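Local coordinates for mucus binding protein (Lactobacillus reuteri, PDB 3I57), which probably binds mucus at the bacterial cell surface, being a peptidoglycan-anchored protein of which this chain is one repeat that also binds immunoglobulins, at residues Tyr8-Gly11 against Glu12-Gln15. Residues are numbered along the deposited sequence; the frame is centred on the assembly and turned at random.
Sequences YIDG and ETDQ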
loop_
_atom_site.group_PDB
_atom_site.type_symbol
_atom_site.label_atom_id
_atom_site.label_comp_id
_atom_site.label_asym_id
_atom_site.label_seq_id
_atom_site.Cartn_x
_atom_site.Cartn_y
_atom_site.Cartn_z
ATOM N N TYR A 8 25.333 -1.584 10.056
ATOM C CA TYR A 8 24.296 -0.966 9.220
ATOM C C TYR A 8 22.913 -1.468 9.669
ATOM O O TYR A 8 22.659 -2.676 9.680
ATOM C CB TYR A 8 24.574 -1.265 7.740
ATOM C CG TYR A 8 25.789 -0.542 7.256
ATOM C CD1 TYR A 8 27.054 -1.071 7.491
ATOM C CD2 TYR A 8 25.698 0.709 6.656
ATOM C CE1 TYR A 8 28.187 -0.410 7.109
ATOM C CE2 TYR A 8 26.845 1.398 6.253
ATOM C CZ TYR A 8 28.092 0.822 6.498
ATOM O OH TYR A 8 29.247 1.457 6.112
ATOM N N ILE A 9 22.043 -0.543 10.066
ATOM C CA ILE A 9 20.814 -0.898 10.788
ATOM C C ILE A 9 19.551 -0.378 10.103
ATOM O O ILE A 9 19.532 0.771 9.681
ATOM C CB ILE A 9 20.813 -0.269 12.198
ATOM C CG1 ILE A 9 22.031 -0.730 13.018
ATOM C CG2 ILE A 9 19.524 -0.634 12.957
ATOM C CD1 ILE A 9 22.202 -2.182 12.970
ATOM N N ASP A 10 18.501 -1.207 10.031
ATOM C CA ASP A 10 17.154 -0.707 9.658
ATOM C C ASP A 10 16.488 -0.266 10.950
ATOM O O ASP A 10 16.124 -1.096 11.807
ATOM C CB ASP A 10 16.309 -1.784 8.975
ATOM C CG ASP A 10 14.880 -1.321 8.663
ATOM O OD1 ASP A 10 14.397 -0.363 9.276
ATOM O OD2 ASP A 10 14.246 -1.929 7.787
ATOM N N GLY A 11 16.394 1.048 11.119
ATOM C CA GLY A 11 15.868 1.616 12.352
ATOM C C GLY A 11 14.358 1.586 12.445
ATOM O O GLY A 11 13.794 1.969 13.480
ATOM N N GLU A 12 13.688 1.119 11.392
ATOM C CA GLU A 12 12.240 0.970 11.477
ATOM C C GLU A 12 11.887 -0.387 12.013
ATOM O O GLU A 12 10.876 -0.529 12.690
ATOM C CB GLU A 12 11.548 1.158 10.116
ATOM C CG GLU A 12 11.728 2.550 9.553
ATOM C CD GLU A 12 10.732 2.887 8.451
ATOM O OE1 GLU A 12 9.754 2.131 8.216
ATOM O OE2 GLU A 12 10.946 3.925 7.822
ATOM N N THR A 13 12.702 -1.389 11.679
ATOM C CA THR A 13 12.429 -2.763 12.066
ATOM C C THR A 13 13.403 -3.237 13.142
ATOM O O THR A 13 13.298 -4.379 13.597
ATOM C CB THR A 13 12.502 -3.727 10.856
ATOM O OG1 THR A 13 13.797 -3.644 10.230
ATOM C CG2 THR A 13 11.436 -3.372 9.841
ATOM N N ASP A 14 14.282 -2.335 13.574
ATOM C CA ASP A 14 15.366 -2.633 14.524
ATOM C C ASP A 14 16.046 -3.944 14.134
ATOM O O ASP A 14 16.052 -4.908 14.899
ATOM C CB ASP A 14 14.833 -2.712 15.951
ATOM C CG ASP A 14 14.464 -1.369 16.497
ATOM O OD1 ASP A 14 14.911 -0.359 15.908
ATOM O OD2 ASP A 14 13.729 -1.315 17.513
ATOM N N GLN A 15 16.623 -3.954 12.936
ATOM C CA GLN A 15 17.226 -5.160 12.348
ATOM C C GLN A 15 18.611 -4.807 11.804
ATOM O O GLN A 15 18.770 -3.793 11.122
ATOM C CB GLN A 15 16.340 -5.665 11.202
ATOM C CG GLN A 15 17.035 -6.509 10.158
ATOM C CD GLN A 15 17.144 -7.966 10.549
ATOM O OE1 GLN A 15 18.230 -8.546 10.557
ATOM N NE2 GLN A 15 16.009 -8.567 10.883
#
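D10 and Q15 pair across the tight beta hairpin that joins strand 2-10 to strand 15-24 in the beta-grasp fold of this repeat, with a G1 beta bulge where D14 and Q15 both face D10. Two backbone hydrogen bonds close the hairpin: D10 N gives its hydrogen to Q15 O at 2.8 Å, and Q15 N returns one to D10 O at 3.1 Å. D14 has positive backbone angles (phi 44°, psi 62°), a left-handed shape that lets the chain turn back into its strand. I9 lies alongside, its CG2 3.7 Å from Q15 O.

The D10 side chain forms an Asx turn: with CG anti to the backbone N (chi1 176°), D10 OD1 accepts E12 N at 2.7 Å, nearly in line with the C-O bond. T13 N is a second donor to D10 OD1, at 3.1 Å from above the carboxylate plane. Aspartate suits this place because its short arm reaches both N-H groups while OD2 is hydrogen-bonded to H75 NE2 and Y46 OH. With an alanine in its place, the E12 and T13 amides would probably lose their shared acceptor, and H75 and Y46 a hydrogen-bond partner. E12, a longer acid, suits an end leading away from the turn: OE1 makes a salt bridge to R77 and OE2 accepts H75 N. The T13 side chain crosses that of D10 at about a right angle, bringing T13 OG1 to 3.0 Å from D10 OD2.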